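PDB 3IGH: uncharacterized metal-dependent hydrolase from Pyrococcus horikoshii, which is of unknown function but probably hydrolyses carbon-nitrogen bonds other than peptide bonds with the help of a metal. Local coordinates for residues Ala62-His67 with Ser204-Ser209; Asn230-Val235 with Arg255-Gly260; Leu395-Asp400 with Leu440-Tyr445; Leu198-Lys203 with Pro405-Leu410. All blocks are in the same frame, centred on the assembly; numbering follows the deposited sequence.

Contact 1: Ala62-His67 with Ser204-Ser209; sequences AFFDSH and SVSFMS. With SO4 (sulfate ion), chain B.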
# COMPACT_ATOMS: atom_id res chain seq x y z
N ALA A 62 22.59 2.90 -7.66
CA ALA A 62 21.96 2.70 -8.95
C ALA A 62 21.31 3.99 -9.45
O ALA A 62 21.06 4.92 -8.67
CB ALA A 62 20.95 1.56 -8.87
N PHE A 63 21.10 4.09 -10.76
CA PHE A 63 20.43 5.25 -11.32
C PHE A 63 18.96 5.29 -10.88
O PHE A 63 18.33 4.24 -10.65
CB PHE A 63 20.55 5.29 -12.85
CG PHE A 63 21.95 5.59 -13.34
CD1 PHE A 63 22.43 6.90 -13.37
CD2 PHE A 63 22.79 4.56 -13.75
CE1 PHE A 63 23.71 7.19 -13.83
CE2 PHE A 63 24.08 4.83 -14.21
CZ PHE A 63 24.55 6.14 -14.25
N PHE A 64 18.45 6.50 -10.73
CA PHE A 64 17.05 6.73 -10.38
C PHE A 64 16.52 7.71 -11.43
O PHE A 64 16.91 8.87 -11.46
CB PHE A 64 16.99 7.33 -8.96
CG PHE A 64 15.61 7.38 -8.33
CD1 PHE A 64 15.46 7.04 -6.99
CD2 PHE A 64 14.47 7.77 -9.05
CE1 PHE A 64 14.20 7.07 -6.37
CE2 PHE A 64 13.21 7.81 -8.45
CZ PHE A 64 13.09 7.45 -7.09
N ASP A 65 15.67 7.23 -12.33
CA ASP A 65 15.10 8.11 -13.35
C ASP A 65 13.87 8.77 -12.76
O ASP A 65 12.85 8.12 -12.57
CB ASP A 65 14.73 7.31 -14.61
CG ASP A 65 14.38 8.21 -15.80
OD1 ASP A 65 13.60 9.17 -15.66
OD2 ASP A 65 14.85 7.91 -16.92
N SER A 66 13.94 10.07 -12.50
CA SER A 66 12.87 10.73 -11.75
C SER A 66 11.63 11.12 -12.57
O SER A 66 10.72 11.75 -12.03
CB SER A 66 13.43 11.95 -11.00
OG SER A 66 13.93 12.92 -11.90
N HIS A 67 11.57 10.72 -13.84
CA HIS A 67 10.42 11.07 -14.69
C HIS A 67 10.43 10.25 -15.97
O HIS A 67 11.14 10.58 -16.92
CB HIS A 67 10.43 12.58 -15.02
CG HIS A 67 9.25 13.06 -15.82
ND1 HIS A 67 8.46 14.11 -15.40
CD2 HIS A 67 8.76 12.68 -17.02
CE1 HIS A 67 7.53 14.34 -16.30
NE2 HIS A 67 7.68 13.48 -17.29
N SER A 204 15.28 2.46 -9.89
CA SER A 204 14.15 3.19 -9.30
C SER A 204 13.66 4.22 -10.31
O SER A 204 14.46 4.79 -11.06
CB SER A 204 14.55 3.92 -8.03
OG SER A 204 15.10 3.07 -7.04
N VAL A 205 12.34 4.45 -10.35
CA VAL A 205 11.76 5.44 -11.26
C VAL A 205 10.61 6.18 -10.60
O VAL A 205 9.99 5.66 -9.67
CB VAL A 205 11.23 4.79 -12.61
CG1 VAL A 205 12.34 4.05 -13.39
CG2 VAL A 205 10.04 3.84 -12.38
N SER A 206 10.35 7.41 -11.05
CA SER A 206 9.02 7.99 -10.91
C SER A 206 8.27 7.81 -12.22
O SER A 206 8.70 8.30 -13.27
CB SER A 206 9.05 9.48 -10.56
OG SER A 206 9.74 9.72 -9.35
N PHE A 207 7.17 7.09 -12.13
CA PHE A 207 6.33 6.77 -13.28
C PHE A 207 5.24 7.84 -13.30
O PHE A 207 4.39 7.88 -12.41
CB PHE A 207 5.79 5.33 -13.12
CG PHE A 207 4.81 4.86 -14.18
CD1 PHE A 207 4.52 5.60 -15.34
CD2 PHE A 207 4.21 3.61 -14.03
CE1 PHE A 207 3.59 5.13 -16.29
CE2 PHE A 207 3.29 3.12 -14.97
CZ PHE A 207 2.99 3.88 -16.10
N MET A 208 5.29 8.70 -14.31
CA MET A 208 4.38 9.85 -14.43
C MET A 208 3.14 9.57 -15.26
O MET A 208 3.23 8.88 -16.26
CB MET A 208 5.13 11.03 -15.04
CG MET A 208 6.54 11.19 -14.46
SD MET A 208 6.50 11.52 -12.69
CE MET A 208 5.61 13.05 -12.83
N SER A 209 2.01 10.15 -14.84
CA SER A 209 0.69 9.98 -15.47
C SER A 209 0.27 8.51 -15.54
O SER A 209 -0.03 7.97 -16.61
CB SER A 209 0.58 10.68 -16.83
OG SER A 209 0.78 12.07 -16.67
S SO4 B . 5.53 15.11 -19.77
O1 SO4 B . 5.41 13.77 -19.24
O2 SO4 B . 6.74 15.20 -20.57
O3 SO4 B . 4.39 15.40 -20.63
O4 SO4 B . 5.62 16.06 -18.65
O HOH W 1 17.81 3.49 -7.89
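Phe64 packs on Ser204 where strands 58-68 and 202-210 run parallel. Its CB stands 4.2 Å from Ser204 O, and with CG anti to the backbone N (chi1 -168°) CG comes up to Ser204 CB. Along one edge of the ring CD1 approaches that carbon to 3.4 Å and CE1 follows; along the other edge CD2 is near Ser204 O and CE2 lies 3.7 Å from Val205 C. CZ, at the tip, meets Phe232 as well. Ser204 CB thus makes a CH-pi contact over one ring face, offset toward the rim. An alanine at Phe64 would probably open a gap between Ser204 and Phe232 and leave Ser204 CB without its aromatic partner.

The backbones pair through Asp65 N to Ser204 O (3.0 Å) and Ser206 N to Asp65 O. Further on, Met208 CG sits over the centre of the His67 ring; ND1 binds Glu338, and NE2 donates at 3.0 Å to O1 of a sulfate, probably from the crystallisation liquor, also held by Lys262, His314 and His339. His67 and His69 fit the HxH signature of amidohydrolase metal sites, consistent with a catalytic pocket here. Helix 70-78 covers Val205, and strand 230-235 continues the sheet beyond strand 202-210, with Phe232 and Tyr234 against Ser206.

Contact 2: Asn230-Val235 with Arg255-Gly260; sequences NVFAYV and RLTIAG. With SO4 (sulfate ion), chain K; SO4 (sulfate ion), chain O.
Ala233 O is gripped by two backbone donors of the facing strand, Ala259 N at 3.0 Å and Gly260 N at 3.1 Å. This forked bond marks a beta bulge: Ala233 pairs with Ile258, but Tyr234 pairs with Gly260, so Ala259 is the extra residue. Its CB turns back toward strand 230-235 and touches Tyr234 CE1 at 3.8 Å. Gly260 packs against one face of the Tyr234 ring, its N toward the rim; a CB there would collide with Tyr234 CE2. The phenol OH reaches on to Asp310.

Before the bulge the ladder is regular and parallel, as expected of neighbouring strands in the TIM-barrel clan, with Thr257 N donating to Val231 O at 2.9 Å. Thr257 OG1 sits over a face of the Phe232 ring, 3.4 Å from CE1. On the other side of the sheet, Leu256 CD1 meets Val231 CG1.

At the start of the strands Arg255 NH1 donates to Asn230 OD1 at 3.0 Å, from 56° above the amide carbonyl plane, and also forms a salt bridge with Glu466. Asn230 ND2 binds Ser204 and Glu466. Arg255 NE holds one sulfate through its O2 at 2.9 Å, and NH2 donates to O3 of a second.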
# COMPACT_ATOMS: atom_id res chain seq x y z
N ASN A 230 11.99 -0.13 -8.14
CA ASN A 230 11.17 0.76 -7.32
C ASN A 230 10.38 1.72 -8.21
O ASN A 230 10.93 2.34 -9.11
CB ASN A 230 12.03 1.53 -6.31
CG ASN A 230 12.87 0.61 -5.45
OD1 ASN A 230 12.35 -0.31 -4.81
ND2 ASN A 230 14.18 0.84 -5.44
N VAL A 231 9.07 1.78 -7.98
CA VAL A 231 8.19 2.60 -8.80
C VAL A 231 7.45 3.60 -7.92
O VAL A 231 6.67 3.22 -7.05
CB VAL A 231 7.17 1.74 -9.59
CG1 VAL A 231 6.22 2.62 -10.41
CG2 VAL A 231 7.89 0.73 -10.49
N PHE A 232 7.70 4.89 -8.16
CA PHE A 232 6.96 5.95 -7.49
C PHE A 232 5.89 6.47 -8.46
O PHE A 232 6.19 7.22 -9.40
CB PHE A 232 7.93 7.04 -6.99
CG PHE A 232 8.84 6.57 -5.89
CD1 PHE A 232 8.54 6.84 -4.55
CD2 PHE A 232 9.97 5.78 -6.17
CE1 PHE A 232 9.35 6.36 -3.52
CE2 PHE A 232 10.80 5.30 -5.15
CZ PHE A 232 10.48 5.59 -3.82
N ALA A 233 4.65 6.04 -8.23
CA ALA A 233 3.55 6.31 -9.16
C ALA A 233 2.95 7.70 -8.97
O ALA A 233 2.47 8.04 -7.90
CB ALA A 233 2.45 5.26 -9.02
N TYR A 234 3.00 8.49 -10.04
CA TYR A 234 2.31 9.77 -10.07
C TYR A 234 1.11 9.62 -10.98
O TYR A 234 1.25 9.52 -12.21
CB TYR A 234 3.24 10.90 -10.53
CG TYR A 234 4.22 11.35 -9.46
CD1 TYR A 234 5.32 10.56 -9.11
CD2 TYR A 234 4.07 12.59 -8.83
CE1 TYR A 234 6.23 10.98 -8.13
CE2 TYR A 234 4.98 13.03 -7.84
CZ TYR A 234 6.06 12.21 -7.51
OH TYR A 234 6.97 12.61 -6.56
N VAL A 235 -0.07 9.60 -10.37
CA VAL A 235 -1.30 9.29 -11.07
C VAL A 235 -1.90 10.50 -11.82
O VAL A 235 -1.56 11.65 -11.56
CB VAL A 235 -2.35 8.69 -10.10
CG1 VAL A 235 -1.77 7.48 -9.33
CG2 VAL A 235 -2.86 9.74 -9.10
N ARG A 255 7.81 -2.55 -3.52
CA ARG A 255 8.43 -1.89 -4.67
C ARG A 255 7.61 -0.71 -5.17
O ARG A 255 8.16 0.25 -5.72
CB ARG A 255 8.60 -2.89 -5.80
CG ARG A 255 9.65 -3.94 -5.53
CD ARG A 255 11.01 -3.33 -5.58
NE ARG A 255 12.06 -4.33 -5.69
CZ ARG A 255 13.35 -4.03 -5.81
NH1 ARG A 255 13.74 -2.76 -5.84
NH2 ARG A 255 14.25 -5.00 -5.90
N LEU A 256 6.29 -0.79 -4.99
CA LEU A 256 5.37 0.24 -5.46
C LEU A 256 5.05 1.25 -4.36
O LEU A 256 4.67 0.88 -3.24
CB LEU A 256 4.06 -0.41 -5.97
CG LEU A 256 2.94 0.52 -6.45
CD1 LEU A 256 3.38 1.29 -7.72
CD2 LEU A 256 1.65 -0.27 -6.71
N THR A 257 5.20 2.52 -4.70
CA THR A 257 4.74 3.63 -3.87
C THR A 257 3.65 4.39 -4.62
O THR A 257 3.86 4.82 -5.77
CB THR A 257 5.88 4.62 -3.57
OG1 THR A 257 7.00 3.90 -3.03
CG2 THR A 257 5.45 5.71 -2.56
N ILE A 258 2.49 4.55 -4.00
CA ILE A 258 1.50 5.52 -4.49
C ILE A 258 2.06 6.86 -4.03
O ILE A 258 2.04 7.16 -2.84
CB ILE A 258 0.08 5.25 -3.91
CG1 ILE A 258 -0.32 3.78 -4.13
CG2 ILE A 258 -0.96 6.22 -4.52
CD1 ILE A 258 -0.26 3.29 -5.60
N ALA A 259 2.60 7.63 -4.97
CA ALA A 259 3.46 8.76 -4.60
C ALA A 259 2.81 10.14 -4.76
O ALA A 259 3.03 11.03 -3.94
CB ALA A 259 4.78 8.71 -5.42
N GLY A 260 2.04 10.34 -5.82
CA GLY A 260 1.55 11.68 -6.11
C GLY A 260 0.59 11.77 -7.28
O GLY A 260 0.10 10.76 -7.76
S SO4 K . 12.10 -7.56 -4.14
O1 SO4 K . 12.54 -8.95 -4.16
O2 SO4 K . 11.59 -7.19 -5.46
O3 SO4 K . 11.06 -7.39 -3.14
O4 SO4 K . 13.23 -6.70 -3.79
S SO4 O . 17.88 -5.72 -6.53
O1 SO4 O . 18.55 -6.51 -5.50
O2 SO4 O . 16.85 -6.54 -7.15
O3 SO4 O . 17.26 -4.55 -5.91
O4 SO4 O . 18.84 -5.28 -7.55

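Contact 3: Leu395-Asp400 with Leu440-Tyr445; sequences LGFSTD and LHSYTY
Phe397 packs against Ser442 with a ring face and against Tyr443 with its CB and ring edge, and most of the close packing of this contact gathers here. Ser442 CB lies over the centre of that face, 3.6 Å from the centroid, in a CH-pi contact. Phe397 CB in turn rests on a face of the Tyr443 ring, 3.7 Å from CG, while the edge of the phenylalanine ring is directed at that same tyrosine in an offset edge-to-face pair with planes 72° apart. Thr399 CG2 closes on Tyr443 OH at 3.4 Å. CG of Phe397 is anti to its carbonyl carbon (chi1 -80°), beside the backbone N that donates to Ser442 O at 3.2 Å. That donor stands 61° above the carbonyl plane, and Ser447 OG also binds Ser442 O.

Toward Leu395 the fit is looser. Its CD2 comes only to 4.4 Å from Ser442 OG, and a water joins the two residues instead, donating to Leu395 O at 2.9 Å and to Ser442 OG, which also bonds to Asp438 O.

The 440-445 part of helix 436-450, which has a pi-type turn here, runs nearly perpendicular to strand 395-397. Helix 408-417 packs on Phe397 and Tyr443, helix 386-392 on Leu395 and Ser442, and strand 357-360 pairs with strand 395-397.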
# COMPACT_ATOMS: atom_id res chain seq x y z
N LEU A 395 17.81 18.90 -7.53
CA LEU A 395 17.67 18.65 -8.95
C LEU A 395 17.81 17.16 -9.21
O LEU A 395 18.77 16.54 -8.75
CB LEU A 395 18.75 19.43 -9.70
CG LEU A 395 18.72 19.58 -11.22
CD1 LEU A 395 17.63 20.54 -11.64
CD2 LEU A 395 20.06 20.11 -11.69
N GLY A 396 16.85 16.58 -9.93
CA GLY A 396 16.92 15.18 -10.30
C GLY A 396 17.02 15.05 -11.81
O GLY A 396 16.52 15.90 -12.54
N PHE A 397 17.67 13.98 -12.28
CA PHE A 397 17.78 13.74 -13.71
C PHE A 397 16.79 12.68 -14.14
O PHE A 397 16.46 11.75 -13.38
CB PHE A 397 19.20 13.28 -14.10
CG PHE A 397 20.22 14.40 -14.21
CD1 PHE A 397 19.88 15.73 -13.93
CD2 PHE A 397 21.53 14.11 -14.57
CE1 PHE A 397 20.83 16.74 -14.02
CE2 PHE A 397 22.49 15.11 -14.65
CZ PHE A 397 22.13 16.44 -14.38
N SER A 398 16.34 12.79 -15.38
CA SER A 398 15.38 11.87 -15.94
C SER A 398 15.49 11.88 -17.45
O SER A 398 16.18 12.72 -18.03
CB SER A 398 13.97 12.27 -15.51
OG SER A 398 13.70 13.64 -15.78
N THR A 399 14.78 10.96 -18.10
CA THR A 399 14.83 10.82 -19.54
C THR A 399 13.51 11.15 -20.20
O THR A 399 13.48 11.38 -21.41
CB THR A 399 15.23 9.39 -19.96
OG1 THR A 399 14.35 8.44 -19.34
CG2 THR A 399 16.67 9.08 -19.57
N ASP A 400 12.41 11.13 -19.43
CA ASP A 400 11.05 11.18 -19.98
C ASP A 400 10.86 10.05 -20.99
O ASP A 400 10.13 10.20 -21.97
CB ASP A 400 10.73 12.56 -20.59
CG ASP A 400 9.24 12.78 -20.80
OD1 ASP A 400 8.43 12.14 -20.11
OD2 ASP A 400 8.90 13.60 -21.68
N LEU A 440 26.24 12.52 -11.69
CA LEU A 440 25.92 11.26 -11.03
C LEU A 440 25.14 11.46 -9.74
O LEU A 440 24.23 10.68 -9.45
CB LEU A 440 27.19 10.41 -10.80
CG LEU A 440 27.90 9.99 -12.09
CD1 LEU A 440 29.13 9.12 -11.78
CD2 LEU A 440 26.97 9.27 -13.09
N HIS A 441 25.47 12.50 -9.00
CA HIS A 441 24.70 12.88 -7.82
C HIS A 441 23.23 13.19 -8.17
O HIS A 441 22.32 12.73 -7.47
CB HIS A 441 25.33 14.09 -7.12
CG HIS A 441 24.51 14.65 -6.00
ND1 HIS A 441 24.52 14.12 -4.72
CD2 HIS A 441 23.65 15.70 -5.96
CE1 HIS A 441 23.70 14.81 -3.95
NE2 HIS A 441 23.16 15.78 -4.68
N SER A 442 23.02 13.96 -9.24
CA SER A 442 21.68 14.34 -9.67
C SER A 442 20.86 13.15 -10.14
O SER A 442 19.65 13.09 -9.92
CB SER A 442 21.74 15.40 -10.77
OG SER A 442 22.32 16.60 -10.30
N TYR A 443 21.54 12.17 -10.73
CA TYR A 443 20.91 10.97 -11.27
C TYR A 443 20.74 9.85 -10.24
O TYR A 443 20.27 8.76 -10.55
CB TYR A 443 21.75 10.47 -12.44
CG TYR A 443 20.97 10.02 -13.66
CD1 TYR A 443 21.53 10.14 -14.93
CD2 TYR A 443 19.70 9.47 -13.55
CE1 TYR A 443 20.85 9.73 -16.06
CE2 TYR A 443 18.99 9.06 -14.69
CZ TYR A 443 19.58 9.19 -15.94
OH TYR A 443 18.91 8.78 -17.09
N THR A 444 21.16 10.09 -9.00
CA THR A 444 21.00 9.09 -7.95
C THR A 444 20.26 9.71 -6.76
O THR A 444 19.02 9.63 -6.68
CB THR A 444 22.37 8.46 -7.53
OG1 THR A 444 23.28 9.49 -7.14
CG2 THR A 444 22.98 7.66 -8.69
N TYR A 445 21.00 10.37 -5.87
CA TYR A 445 20.40 11.00 -4.69
C TYR A 445 19.49 12.18 -5.06
O TYR A 445 18.45 12.37 -4.43
CB TYR A 445 21.47 11.43 -3.69
CG TYR A 445 20.97 11.97 -2.37
CD1 TYR A 445 20.38 11.14 -1.42
CD2 TYR A 445 21.12 13.33 -2.06
CE1 TYR A 445 19.94 11.64 -0.20
CE2 TYR A 445 20.69 13.84 -0.84
CZ TYR A 445 20.10 13.00 0.08
OH TYR A 445 19.67 13.51 1.28
O HOH W 2 21.44 17.55 -8.01

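Contact 4: Leu198-Lys203 with Pro405-Leu410; sequences LDLGVK and PADPWL. With SO4 (sulfate ion), chain J; SO4 (sulfate ion), chain O.
Leu200 and Asp407 meet with their side chains at about a right angle, and the two methyls of the leucine divide the opposing turn between them. CD1 points into the backbone, 3.8 Å from Asp407 N and 3.9 Å from Ala406 CB. CD2 lies against the carboxylate, 3.8 Å from Asp407 OD2. Nearer the main chain, Leu200 CB meets Pro408 CD at 3.9 Å, and Leu200 O lies 3.5 Å from Pro408 CG. The proline ring is also approached at a slant by Val202, whose CG2 comes within 3.9 Å of Pro408 CG. Phe63 packs on both Val202 and Pro408, extending this apolar patch into strand 58-68.

No hydrogen bond crosses between the segments. Asp407 has CG anti to its backbone N (chi1 -176°), and OD2 accepts from Trp409 N at 3.2 Å, met from above the carboxylate plane. An alanine here removes the carboxylate and would probably leave Trp409 N without its cap and Leu200 CD2 with CB alone of its Asp407 side-chain contacts. Ala406 N donates to O4 of a sulfate also bound by His196, while Lys203 NZ holds another sulfate that it shares with Arg255.

Two helix ends are set against each other. Gly201, with positive phi (85°), ends helix 183-199 in a Schellman motif, where any side chain would run into the carbonyl oxygen of Leu200, and the chain turns directly into strand 202-210. Facing it, Asp407 is the N-cap of helix 408-417.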
# COMPACT_ATOMS: atom_id res chain seq x y z
N LEU A 198 16.28 -2.13 -15.85
CA LEU A 198 17.14 -2.88 -14.94
C LEU A 198 18.46 -3.25 -15.63
O LEU A 198 19.54 -3.11 -15.03
CB LEU A 198 16.42 -4.13 -14.44
CG LEU A 198 16.87 -4.86 -13.18
CD1 LEU A 198 16.90 -3.93 -11.98
CD2 LEU A 198 15.94 -6.03 -12.91
N ASP A 199 18.38 -3.65 -16.90
CA ASP A 199 19.59 -3.95 -17.69
C ASP A 199 20.48 -2.74 -17.91
O ASP A 199 21.68 -2.88 -18.14
CB ASP A 199 19.22 -4.58 -19.04
CG ASP A 199 18.76 -6.03 -18.92
OD1 ASP A 199 18.91 -6.62 -17.83
OD2 ASP A 199 18.24 -6.57 -19.92
N LEU A 200 19.89 -1.54 -17.83
CA LEU A 200 20.61 -0.29 -17.97
C LEU A 200 21.16 0.25 -16.64
O LEU A 200 21.83 1.28 -16.62
CB LEU A 200 19.72 0.75 -18.65
CG LEU A 200 19.57 0.58 -20.16
CD1 LEU A 200 18.40 1.41 -20.69
CD2 LEU A 200 20.88 0.95 -20.85
N GLY A 201 20.86 -0.43 -15.54
CA GLY A 201 21.29 0.05 -14.22
C GLY A 201 20.35 1.06 -13.57
O GLY A 201 20.70 1.69 -12.57
N VAL A 202 19.14 1.21 -14.12
CA VAL A 202 18.13 2.11 -13.54
C VAL A 202 17.22 1.26 -12.65
O VAL A 202 16.44 0.44 -13.15
CB VAL A 202 17.28 2.80 -14.64
CG1 VAL A 202 16.23 3.75 -14.02
CG2 VAL A 202 18.18 3.58 -15.58
N LYS A 203 17.35 1.42 -11.33
CA LYS A 203 16.66 0.52 -10.41
C LYS A 203 15.48 1.16 -9.67
O LYS A 203 14.79 0.48 -8.93
CB LYS A 203 17.63 -0.12 -9.42
CG LYS A 203 18.63 -1.06 -10.11
CD LYS A 203 19.42 -1.89 -9.11
CE LYS A 203 20.31 -2.88 -9.85
NZ LYS A 203 20.98 -3.80 -8.91
N PRO A 405 16.04 8.37 -25.27
CA PRO A 405 16.57 7.06 -24.89
C PRO A 405 16.70 6.90 -23.38
O PRO A 405 16.99 7.86 -22.67
CB PRO A 405 17.96 7.03 -25.56
CG PRO A 405 18.25 8.44 -25.94
CD PRO A 405 16.92 9.04 -26.24
N ALA A 406 16.47 5.69 -22.89
CA ALA A 406 16.49 5.43 -21.44
C ALA A 406 17.90 5.29 -20.87
O ALA A 406 18.08 5.42 -19.66
CB ALA A 406 15.65 4.20 -21.10
N ASP A 407 18.89 5.03 -21.73
CA ASP A 407 20.28 4.78 -21.29
C ASP A 407 20.81 5.95 -20.47
O ASP A 407 20.95 7.06 -21.00
CB ASP A 407 21.18 4.55 -22.52
CG ASP A 407 22.62 4.17 -22.15
OD1 ASP A 407 23.39 3.94 -23.09
OD2 ASP A 407 22.99 4.11 -20.95
N PRO A 408 21.06 5.72 -19.17
CA PRO A 408 21.42 6.83 -18.30
C PRO A 408 22.74 7.49 -18.67
O PRO A 408 22.91 8.68 -18.44
CB PRO A 408 21.47 6.19 -16.90
CG PRO A 408 21.59 4.74 -17.13
CD PRO A 408 20.94 4.45 -18.43
N TRP A 409 23.66 6.73 -19.26
CA TRP A 409 24.95 7.27 -19.63
C TRP A 409 24.86 8.31 -20.74
O TRP A 409 25.64 9.26 -20.76
CB TRP A 409 25.95 6.16 -19.96
CG TRP A 409 26.31 5.37 -18.73
CD1 TRP A 409 25.96 4.08 -18.46
CD2 TRP A 409 27.03 5.85 -17.58
NE1 TRP A 409 26.45 3.71 -17.23
CE2 TRP A 409 27.10 4.78 -16.67
CE3 TRP A 409 27.62 7.07 -17.24
CZ2 TRP A 409 27.74 4.88 -15.43
CZ3 TRP A 409 28.27 7.18 -16.02
CH2 TRP A 409 28.32 6.09 -15.12
N LEU A 410 23.89 8.14 -21.64
CA LEU A 410 23.60 9.15 -22.66
C LEU A 410 23.09 10.46 -22.06
O LEU A 410 23.39 11.53 -22.57
CB LEU A 410 22.61 8.62 -23.70
CG LEU A 410 23.01 7.41 -24.55
CD1 LEU A 410 21.90 7.08 -25.55
CD2 LEU A 410 24.34 7.66 -25.27
S SO4 J . 15.34 3.20 -25.78
O1 SO4 J . 15.48 1.83 -26.25
O2 SO4 J . 16.19 4.07 -26.59
O3 SO4 J . 13.95 3.63 -25.89
O4 SO4 J . 15.77 3.26 -24.39
S SO4 O . 17.88 -5.72 -6.53
O1 SO4 O . 18.55 -6.51 -5.50
O2 SO4 O . 16.85 -6.54 -7.15
O3 SO4 O . 17.26 -4.55 -5.91
O4 SO4 O . 18.84 -5.28 -7.55

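In the fold
From the N terminus, strand 58-68 is the first element used: contact 1 closes a long loop of some 136 residues by bringing strand 202-210 alongside it. Contact 4 opens before that loop is shut, at the end of helix 183-199, and ends at the start of helix 408-417, so contacts 1 and 4 cross. Within the span of contact 4, contact 2 makes a short closure that adds strand 256-264 beside strand 230-235. Contact 3 starts on strand 395-397 inside the same span and finishes beyond it on helix 436-450, crossing contact 4. Contacts 2 and 3 stay apart, their centres about 17 Å from each other, with contact 1 touching both.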